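PDB 2VK2: galactofuranose-binding protein YtfQ from Escherichia coli, which binds alpha- and beta-galactofuranose in the periplasm and delivers the sugar to the YtfQRT-YjfF ABC transporter. Local coordinates for residues K114-W119 with G224-V229; F170-G175 with A206-K211; P230-A235 with N242-L247. All coordinates share one frame; numbering follows the deposited sequence.

Contact 1 of 3, residues K114-W119 with G224-V229; sequences KLIGDW and GSIDGV. With GZL (beta-D-galactofuranose), chain B.
Helix 109-124, through Ile116, packs on strand 222-225 at Gly224, where the two backbones come closest with CA atoms 6.0 Å apart. This is a helix lying on one face of the mixed sheet in the second lobe of a periplasmic sugar-binding protein, an alpha/beta layer whose strands lead into the ligand cleft. The chain turns a corner at Ile226, and Val229 then serves as N-cap of helix 230-237.

Every contact within 4.5 Å is made by Ile116. Its CG2 is anti to the backbone N and lies 4.0 Å from the CA of Gly224; the methyl lies directly on the glycine backbone, on the side where other residues carry CB. The other branch, with CG1 anti to the carbonyl carbon (chi1 -66°), brings CD1 to 3.5 Å from Ser225 O. One step further, CG1 of Ile116 meets CG1 of Ile226 at 4.3 Å. Ser225 turns its side chain to the other face of the sheet, where OG bonds to Asp200. Phe150 of helix 141-153 and Val245 of the neighbouring strand also touch Ile116, so the isoleucine is packed from several directions. On the helix's outer side, Lys114 NZ forms a salt bridge with Asp118 OD2, which offers its syn lone pair.

Past the corner the chain delivers Asp227 to the sugar. Arg146 packs against this aspartate and itself bonds to the ligand. The carboxylate grips two neighbouring hydroxyls of galactofuranose, one with each oxygen: O3 donates to Asp227 OD1 at 2.6 Å, and O2 donates to Asp227 OD2 at 2.6 Å.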
loop_
_atom_site.group_PDB
_atom_site.type_symbol
_atom_site.label_atom_id
_atom_site.label_comp_id
_atom_site.label_asym_id
_atom_site.label_seq_id
_atom_site.Cartn_x
_atom_site.Cartn_y
_atom_site.Cartn_z
ATOM N N LYS A 114 -11.930 5.564 0.077
ATOM C CA LYS A 114 -13.060 6.426 0.413
ATOM C C LYS A 114 -12.617 7.841 0.771
ATOM O O LYS A 114 -13.265 8.810 0.386
ATOM C CB LYS A 114 -13.839 5.825 1.581
ATOM C CG LYS A 114 -15.057 6.608 2.019
ATOM C CD LYS A 114 -15.722 5.923 3.196
ATOM C CE LYS A 114 -17.015 6.600 3.592
ATOM N NZ LYS A 114 -16.797 7.997 4.043
ATOM N N LEU A 115 -11.527 7.957 1.522
ATOM C CA LEU A 115 -11.020 9.274 1.910
ATOM C C LEU A 115 -10.662 10.117 0.686
ATOM O O LEU A 115 -10.973 11.309 0.637
ATOM C CB LEU A 115 -9.812 9.141 2.838
ATOM C CG LEU A 115 -10.118 8.639 4.253
ATOM C CD1 LEU A 115 -8.827 8.338 4.996
ATOM C CD2 LEU A 115 -10.967 9.645 5.025
ATOM N N ILE A 116 -10.022 9.501 -0.304
ATOM C CA ILE A 116 -9.683 10.206 -1.544
ATOM C C ILE A 116 -10.940 10.526 -2.358
ATOM O O ILE A 116 -11.073 11.633 -2.887
ATOM C CB ILE A 116 -8.684 9.397 -2.408
ATOM C CG1 ILE A 116 -7.327 9.270 -1.702
ATOM C CG2 ILE A 116 -8.511 10.041 -3.784
ATOM C CD1 ILE A 116 -6.598 10.599 -1.489
ATOM N N GLY A 117 -11.861 9.569 -2.449
ATOM C CA GLY A 117 -13.114 9.779 -3.168
ATOM C C GLY A 117 -13.961 10.891 -2.576
ATOM O O GLY A 117 -14.465 11.750 -3.304
ATOM N N ASP A 118 -14.109 10.883 -1.252
ATOM C CA ASP A 118 -14.860 11.925 -0.546
ATOM C C ASP A 118 -14.224 13.296 -0.783
ATOM O O ASP A 118 -14.923 14.286 -1.023
ATOM C CB ASP A 118 -14.904 11.653 0.965
ATOM C CG ASP A 118 -15.796 10.480 1.341
ATOM O OD1 ASP A 118 -16.568 9.990 0.490
ATOM O OD2 ASP A 118 -15.722 10.055 2.514
ATOM N N TRP A 119 -12.897 13.346 -0.717
ATOM C CA TRP A 119 -12.169 14.581 -0.981
ATOM C C TRP A 119 -12.476 15.092 -2.390
ATOM O O TRP A 119 -12.759 16.278 -2.576
ATOM C CB TRP A 119 -10.658 14.390 -0.798
ATOM C CG TRP A 119 -9.896 15.523 -1.393
ATOM C CD1 TRP A 119 -9.668 16.741 -0.829
ATOM C CD2 TRP A 119 -9.311 15.567 -2.698
ATOM N NE1 TRP A 119 -8.964 17.538 -1.696
ATOM C CE2 TRP A 119 -8.729 16.842 -2.851
ATOM C CE3 TRP A 119 -9.213 14.650 -3.750
ATOM C CZ2 TRP A 119 -8.061 17.221 -4.014
ATOM C CZ3 TRP A 119 -8.548 15.027 -4.902
ATOM C CH2 TRP A 119 -7.979 16.302 -5.025
ATOM N N GLY A 224 -4.824 12.322 -6.563
ATOM C CA GLY A 224 -5.206 11.736 -5.284
ATOM C C GLY A 224 -4.545 10.376 -5.196
ATOM O O GLY A 224 -4.641 9.586 -6.128
ATOM N N SER A 225 -3.853 10.108 -4.096
ATOM C CA SER A 225 -3.092 8.871 -3.964
ATOM C C SER A 225 -2.932 8.488 -2.498
ATOM O O SER A 225 -3.444 9.169 -1.616
ATOM C CB SER A 225 -1.738 9.007 -4.664
ATOM O OG SER A 225 -1.005 10.113 -4.166
ATOM N N ILE A 226 -2.256 7.371 -2.249
ATOM C CA ILE A 226 -2.163 6.817 -0.906
ATOM C C ILE A 226 -0.730 6.413 -0.585
ATOM O O ILE A 226 -0.041 5.851 -1.430
ATOM C CB ILE A 226 -3.097 5.587 -0.771
ATOM C CG1 ILE A 226 -4.562 6.001 -0.969
ATOM C CG2 ILE A 226 -2.924 4.911 0.587
ATOM C CD1 ILE A 226 -5.475 4.869 -1.383
ATOM N N ASP A 227 -0.310 6.751 0.638
ATOM C CA ASP A 227 0.891 6.232 1.335
ATOM C C ASP A 227 1.491 7.307 2.233
ATOM O O ASP A 227 1.884 7.026 3.360
ATOM C CB ASP A 227 2.003 5.720 0.409
ATOM C CG ASP A 227 1.794 4.290 -0.049
ATOM O OD1 ASP A 227 0.921 3.577 0.493
ATOM O OD2 ASP A 227 2.532 3.890 -0.963
ATOM N N GLY A 228 1.576 8.532 1.720
ATOM C CA GLY A 228 2.259 9.609 2.421
ATOM C C GLY A 228 3.764 9.434 2.400
ATOM O O GLY A 228 4.419 9.589 3.429
ATOM N N VAL A 229 4.321 9.114 1.234
ATOM C CA VAL A 229 5.775 9.060 1.090
ATOM C C VAL A 229 6.305 10.494 1.011
ATOM O O VAL A 229 5.584 11.401 0.579
ATOM C CB VAL A 229 6.227 8.239 -0.146
ATOM C CG1 VAL A 229 5.672 6.823 -0.074
ATOM C CG2 VAL A 229 5.809 8.908 -1.444
HETATM C C6 GZL B . 0.061 -1.125 1.432
HETATM C C5 GZL B . 0.542 -1.833 0.390
HETATM C C4 GZL B . 1.062 -1.208 -0.891
HETATM C C3 GZL B . 1.400 0.255 -0.968
HETATM C C2 GZL B . 2.570 0.422 -1.569
HETATM O O6 GZL B . -0.405 -1.727 2.530
HETATM O O5 GZL B . 0.485 -3.169 0.430
HETATM O O4 GZL B . 2.283 -1.844 -1.291
HETATM O O3 GZL B . 0.573 1.212 -0.563
HETATM C C1 GZL B . 3.203 -0.895 -1.842
HETATM O O2 GZL B . 3.185 1.562 -1.892
HETATM O O1 GZL B . 3.365 -1.126 -3.238
#

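Contact 2 of 3, residues F170-G175 with A206-K211; sequences FTRSKG and AIQAIK. With GZL (beta-D-galactofuranose), chain B.
Arg172 and Gln208 meet where the first turn of helix 172-185 comes up against helix 200-212. The arginine's CG is anti to its own N (chi1 -165°), and the chain stays extended until it bends at chi3 (-67°). Its aliphatic part runs past the glutamine amide, and Gln208 NE2 makes a van der Waals contact at 3.9 Å with both Arg172 CG and CD. Gln208 has its CG anti to the carbonyl carbon and stays extended beyond it, which carries the amide to the arginine. The two side chains cross at about a right angle, with guanidinium and amide planes 83° apart. The charged end of Arg172 goes on to a salt bridge with Asp231, while Gln208 OE1 takes a weak hydrogen bond from Lys176.

Deeper in, the backbones approach directly. Gly175 C is 4.2 Å from Ala206 N, and the small residues on both sides allow this closeness; Met179 covers Ala206 from the next turn of the first helix. That helix is opened by Thr171: its OG1 accepts from Lys174 N at 3.1 Å, an N-cap bond.

Just ahead of the cap, Phe170, with a positive phi, directs its ring to the sugar. The ring lies beneath galactofuranose, whose C4 is 4.0 Å above the ring plane and offset toward the rim, while O1 approaches Phe170 CG at 3.2 Å. Val142 and Arg146 also touch Phe170, and Asn199 ND2 bonds to Phe170 O. An aromatic ring laid against a sugar ring, as in many periplasmic sugar-binding proteins, lines the pocket here from the loop before a helix.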
loop_
_atom_site.group_PDB
_atom_site.type_symbol
_atom_site.label_atom_id
_atom_site.label_comp_id
_atom_site.label_asym_id
_atom_site.label_seq_id
_atom_site.Cartn_x
_atom_site.Cartn_y
_atom_site.Cartn_z
ATOM N N PHE A 170 2.109 -0.579 -8.811
ATOM C CA PHE A 170 2.584 0.140 -7.621
ATOM C C PHE A 170 3.969 0.808 -7.787
ATOM O O PHE A 170 4.591 1.180 -6.791
ATOM C CB PHE A 170 2.590 -0.785 -6.379
ATOM C CG PHE A 170 1.250 -0.928 -5.682
ATOM C CD1 PHE A 170 0.454 0.180 -5.408
ATOM C CD2 PHE A 170 0.824 -2.174 -5.229
ATOM C CE1 PHE A 170 -0.749 0.043 -4.733
ATOM C CE2 PHE A 170 -0.387 -2.315 -4.562
ATOM C CZ PHE A 170 -1.167 -1.201 -4.305
ATOM N N THR A 171 4.439 0.982 -9.023
ATOM C CA THR A 171 5.749 1.603 -9.257
ATOM C C THR A 171 5.644 2.959 -9.944
ATOM O O THR A 171 4.701 3.238 -10.681
ATOM C CB THR A 171 6.687 0.718 -10.107
ATOM O OG1 THR A 171 6.204 0.643 -11.451
ATOM C CG2 THR A 171 6.803 -0.679 -9.522
ATOM N N ARG A 172 6.648 3.790 -9.699
ATOM C CA ARG A 172 6.753 5.094 -10.340
ATOM C C ARG A 172 6.904 4.958 -11.856
ATOM O O ARG A 172 6.226 5.656 -12.616
ATOM C CB ARG A 172 7.938 5.868 -9.749
ATOM C CG ARG A 172 7.939 7.350 -10.057
ATOM C CD ARG A 172 9.033 8.080 -9.287
ATOM N NE ARG A 172 8.798 8.097 -7.841
ATOM C CZ ARG A 172 9.487 8.841 -6.971
ATOM N NH1 ARG A 172 10.462 9.645 -7.384
ATOM N NH2 ARG A 172 9.196 8.790 -5.679
ATOM N N SER A 173 7.769 4.042 -12.288
ATOM C CA SER A 173 8.058 3.879 -13.712
ATOM C C SER A 173 6.835 3.399 -14.497
ATOM O O SER A 173 6.528 3.943 -15.558
ATOM C CB SER A 173 9.241 2.930 -13.927
ATOM O OG SER A 173 8.994 1.656 -13.362
ATOM N N LYS A 174 6.133 2.398 -13.977
ATOM C CA LYS A 174 4.952 1.881 -14.667
ATOM C C LYS A 174 3.774 2.853 -14.557
ATOM O O LYS A 174 2.994 2.994 -15.500
ATOM C CB LYS A 174 4.574 0.494 -14.141
ATOM C CG LYS A 174 3.449 -0.195 -14.909
ATOM C CD LYS A 174 3.882 -0.652 -16.295
ATOM C CE LYS A 174 2.734 -1.322 -17.036
ATOM N NZ LYS A 174 2.209 -2.514 -16.319
ATOM N N GLY A 175 3.652 3.529 -13.416
ATOM C CA GLY A 175 2.662 4.593 -13.261
ATOM C C GLY A 175 2.810 5.669 -14.326
ATOM O O GLY A 175 1.823 6.110 -14.917
ATOM N N ALA A 206 2.964 9.582 -12.701
ATOM C CA ALA A 206 1.906 10.259 -13.450
ATOM C C ALA A 206 2.151 11.766 -13.544
ATOM O O ALA A 206 1.934 12.367 -14.596
ATOM C CB ALA A 206 0.547 9.984 -12.820
ATOM N N ILE A 207 2.600 12.367 -12.445
ATOM C CA ILE A 207 2.927 13.793 -12.423
ATOM C C ILE A 207 3.990 14.138 -13.474
ATOM O O ILE A 207 3.872 15.158 -14.157
ATOM C CB ILE A 207 3.355 14.250 -11.005
ATOM C CG1 ILE A 207 2.129 14.333 -10.091
ATOM C CG2 ILE A 207 4.053 15.608 -11.050
ATOM C CD1 ILE A 207 2.461 14.392 -8.620
ATOM N N GLN A 208 5.004 13.284 -13.620
ATOM C CA GLN A 208 6.018 13.456 -14.672
ATOM C C GLN A 208 5.381 13.435 -16.056
ATOM O O GLN A 208 5.671 14.292 -16.894
ATOM C CB GLN A 208 7.068 12.342 -14.629
ATOM C CG GLN A 208 7.918 12.257 -13.384
ATOM C CD GLN A 208 8.931 11.127 -13.477
ATOM O OE1 GLN A 208 9.870 11.186 -14.275
ATOM N NE2 GLN A 208 8.740 10.087 -12.673
ATOM N N ALA A 209 4.529 12.440 -16.301
ATOM C CA ALA A 209 3.850 12.300 -17.591
ATOM C C ALA A 209 2.969 13.506 -17.906
ATOM O O ALA A 209 2.929 13.971 -19.049
ATOM C CB ALA A 209 3.022 11.018 -17.622
ATOM N N ILE A 210 2.270 14.012 -16.893
ATOM C CA ILE A 210 1.401 15.178 -17.056
ATOM C C ILE A 210 2.223 16.407 -17.455
ATOM O O ILE A 210 1.859 17.131 -18.386
ATOM C CB ILE A 210 0.598 15.474 -15.766
ATOM C CG1 ILE A 210 -0.404 14.348 -15.485
ATOM C CG2 ILE A 210 -0.148 16.799 -15.884
ATOM C CD1 ILE A 210 -0.900 14.320 -14.054
ATOM N N LYS A 211 3.335 16.631 -16.759
ATOM C CA LYS A 211 4.231 17.748 -17.078
ATOM C C LYS A 211 4.823 17.628 -18.479
ATOM O O LYS A 211 4.887 18.613 -19.217
ATOM C CB LYS A 211 5.359 17.858 -16.048
ATOM C CG LYS A 211 4.897 18.394 -14.705
ATOM C CD LYS A 211 6.045 18.920 -13.857
ATOM C CE LYS A 211 6.680 17.839 -13.016
ATOM N NZ LYS A 211 7.712 18.390 -12.096
HETATM C C6 GZL B . 0.061 -1.125 1.432
HETATM C C5 GZL B . 0.542 -1.833 0.390
HETATM C C4 GZL B . 1.062 -1.208 -0.891
HETATM C C3 GZL B . 1.400 0.255 -0.968
HETATM C C2 GZL B . 2.570 0.422 -1.569
HETATM O O6 GZL B . -0.405 -1.727 2.530
HETATM O O5 GZL B . 0.485 -3.169 0.430
HETATM O O4 GZL B . 2.283 -1.844 -1.291
HETATM O O3 GZL B . 0.573 1.212 -0.563
HETATM C C1 GZL B . 3.203 -0.895 -1.842
HETATM O O2 GZL B . 3.185 1.562 -1.892
HETATM O O1 GZL B . 3.365 -1.126 -3.238
#

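Contact 3 of 3, residues P230-A235 with N242-L247; sequences PDIYKA and NASVEL. With GZL (beta-D-galactofuranose), chain B.
Ile232 and Ser244 make the apolar part of this contact, in which helix 230-237 lies on strand 243-246, the second strand of the beta-alpha-beta unit that starts at strand 222-225. With CG1 anti to the backbone N (chi1 -156°), Ile232 places both branches over the serine, CG2 coming to 4.0 Å from Ser244 CB. The same CG2 sits 4.0 Å above the ring plane of Tyr233, over its centre, so this methyl touches both the ring and the serine.

The tyrosine reaches across to Glu246, its OH 4.2 Å from the CB of that residue, and the polar links here run through two waters. Water 1 donates both to Tyr233 OH (2.6 Å) and to Ser244 OG (2.9 Å). Water 2 accepts from Tyr233 OH at 2.5 Å and donates to Glu246 OE1 at 2.6 Å. Ser244 OG also bonds to Asp200, while Glu246 OE1 has a long, weak ion pair with Lys292.

At the pocket, Leu247 presents CD2 to GZL C6 at 3.4 Å, an apolar wall, and its backbone O takes a bond from Trp16 NE1 of the other lobe.

Tyr233 OH therefore acts as acceptor from one water and donor to the other, and the helix is tied to the strand through a directional chain of hydrogen bonds as well as by the isoleucine.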
loop_
_atom_site.group_PDB
_atom_site.type_symbol
_atom_site.label_atom_id
_atom_site.label_comp_id
_atom_site.label_asym_id
_atom_site.label_seq_id
_atom_site.Cartn_x
_atom_site.Cartn_y
_atom_site.Cartn_z
ATOM N N PRO A 230 7.559 10.713 1.447
ATOM C CA PRO A 230 8.126 12.066 1.416
ATOM C C PRO A 230 7.911 12.803 0.095
ATOM O O PRO A 230 7.575 13.990 0.104
ATOM C CB PRO A 230 9.618 11.823 1.654
ATOM C CG PRO A 230 9.669 10.592 2.468
ATOM C CD PRO A 230 8.512 9.739 2.014
ATOM N N ASP A 231 8.084 12.109 -1.023
ATOM C CA ASP A 231 8.010 12.754 -2.334
ATOM C C ASP A 231 6.617 13.257 -2.710
ATOM O O ASP A 231 6.509 14.162 -3.534
ATOM C CB ASP A 231 8.574 11.840 -3.429
ATOM C CG ASP A 231 10.096 11.782 -3.416
ATOM O OD1 ASP A 231 10.723 12.533 -2.642
ATOM O OD2 ASP A 231 10.668 10.986 -4.187
ATOM N N ILE A 232 5.552 12.710 -2.124
ATOM C CA ILE A 232 4.227 13.277 -2.387
ATOM C C ILE A 232 4.070 14.626 -1.681
ATOM O O ILE A 232 3.439 15.531 -2.217
ATOM C CB ILE A 232 3.059 12.318 -2.024
ATOM C CG1 ILE A 232 1.812 12.681 -2.837
ATOM C CG2 ILE A 232 2.743 12.361 -0.537
ATOM C CD1 ILE A 232 1.979 12.524 -4.335
ATOM N N TYR A 233 4.647 14.766 -0.491
ATOM C CA TYR A 233 4.592 16.052 0.211
ATOM C C TYR A 233 5.469 17.092 -0.475
ATOM O O TYR A 233 5.111 18.270 -0.528
ATOM C CB TYR A 233 4.969 15.894 1.682
ATOM C CG TYR A 233 4.056 14.934 2.402
ATOM C CD1 TYR A 233 2.694 15.197 2.524
ATOM C CD2 TYR A 233 4.543 13.743 2.933
ATOM C CE1 TYR A 233 1.844 14.301 3.171
ATOM C CE2 TYR A 233 3.702 12.851 3.582
ATOM C CZ TYR A 233 2.361 13.132 3.699
ATOM O OH TYR A 233 1.538 12.235 4.346
ATOM N N LYS A 234 6.601 16.658 -1.021
ATOM C CA LYS A 234 7.435 17.533 -1.845
ATOM C C LYS A 234 6.662 18.008 -3.074
ATOM O O LYS A 234 6.729 19.182 -3.438
ATOM C CB LYS A 234 8.722 16.822 -2.268
ATOM C CG LYS A 234 9.670 16.558 -1.116
ATOM C CD LYS A 234 10.991 15.990 -1.586
ATOM C CE LYS A 234 11.920 15.755 -0.412
ATOM N NZ LYS A 234 13.298 15.394 -0.840
ATOM N N ALA A 235 5.913 17.102 -3.699
ATOM C CA ALA A 235 5.077 17.459 -4.840
ATOM C C ALA A 235 3.998 18.464 -4.441
ATOM O O ALA A 235 3.752 19.431 -5.161
ATOM C CB ALA A 235 4.449 16.217 -5.444
ATOM N N ASN A 242 -2.306 16.997 -4.997
ATOM C CA ASN A 242 -3.423 17.564 -4.228
ATOM C C ASN A 242 -3.803 16.860 -2.937
ATOM O O ASN A 242 -4.140 17.519 -1.962
ATOM C CB ASN A 242 -4.668 17.685 -5.104
ATOM C CG ASN A 242 -4.430 18.541 -6.311
ATOM O OD1 ASN A 242 -4.521 19.770 -6.252
ATOM N ND2 ASN A 242 -4.094 17.906 -7.409
ATOM N N ALA A 243 -3.792 15.530 -2.931
ATOM C CA ALA A 243 -4.316 14.784 -1.788
ATOM C C ALA A 243 -3.616 13.443 -1.631
ATOM O O ALA A 243 -3.402 12.731 -2.610
ATOM C CB ALA A 243 -5.820 14.577 -1.954
ATOM N N SER A 244 -3.253 13.108 -0.396
ATOM C CA SER A 244 -2.690 11.792 -0.101
ATOM C C SER A 244 -3.105 11.302 1.276
ATOM O O SER A 244 -3.158 12.073 2.230
ATOM C CB SER A 244 -1.164 11.818 -0.192
ATOM O OG SER A 244 -0.615 10.537 0.100
ATOM N N VAL A 245 -3.364 10.003 1.376
ATOM C CA VAL A 245 -3.703 9.372 2.642
ATOM C C VAL A 245 -2.459 8.706 3.220
ATOM O O VAL A 245 -1.821 7.889 2.558
ATOM C CB VAL A 245 -4.816 8.322 2.458
ATOM C CG1 VAL A 245 -5.090 7.600 3.766
ATOM C CG2 VAL A 245 -6.085 8.987 1.942
ATOM N N GLU A 246 -2.124 9.052 4.458
ATOM C CA GLU A 246 -0.964 8.477 5.128
ATOM C C GLU A 246 -1.184 7.010 5.484
ATOM O O GLU A 246 -2.244 6.641 5.987
ATOM C CB GLU A 246 -0.657 9.254 6.406
ATOM C CG GLU A 246 0.577 8.771 7.144
ATOM C CD GLU A 246 0.682 9.354 8.537
ATOM O OE1 GLU A 246 1.460 10.310 8.718
ATOM O OE2 GLU A 246 -0.013 8.859 9.449
ATOM N N LEU A 247 -0.159 6.199 5.237
ATOM C CA LEU A 247 -0.112 4.803 5.652
ATOM C C LEU A 247 1.164 4.606 6.455
ATOM O O LEU A 247 2.257 4.842 5.945
ATOM C CB LEU A 247 -0.086 3.894 4.426
ATOM C CG LEU A 247 0.090 2.393 4.683
ATOM C CD1 LEU A 247 -1.133 1.821 5.382
ATOM C CD2 LEU A 247 0.357 1.674 3.380
HETATM C C6 GZL B . 0.061 -1.125 1.432
HETATM C C5 GZL B . 0.542 -1.833 0.390
HETATM C C4 GZL B . 1.062 -1.208 -0.891
HETATM C C3 GZL B . 1.400 0.255 -0.968
HETATM C C2 GZL B . 2.570 0.422 -1.569
HETATM O O6 GZL B . -0.405 -1.727 2.530
HETATM O O5 GZL B . 0.485 -3.169 0.430
HETATM O O4 GZL B . 2.283 -1.844 -1.291
HETATM O O3 GZL B . 0.573 1.212 -0.563
HETATM C C1 GZL B . 3.203 -0.895 -1.842
HETATM O O2 GZL B . 3.185 1.562 -1.892
HETATM O O1 GZL B . 3.365 -1.126 -3.238
HETATM O O HOH W 1 -0.372 11.248 2.874
HETATM O O HOH W 2 2.165 11.725 6.713
#

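In the fold
All three contacts lie in the lobe built on the mixed sheet, and each reaches galactofuranose through one residue: Asp227, Phe170 and Leu247. Along the chain contact 2 is nested inside the loop closed by contact 1, and contact 3 follows both. The centres of contacts 1 and 3 are about 9 Å apart; they lie on neighbouring strands, 222-225 and 243-246, and Asp227 N and Val245 O, 2.7 Å apart, probably hydrogen-bond. Contact 2 lies about 17 Å from contact 1 and 14 Å from contact 3, centre to centre, and the Arg172-Asp231 salt bridge joins it to the latter. The three contacts place sugar-contacting residues from different parts of one lobe around the same ligand.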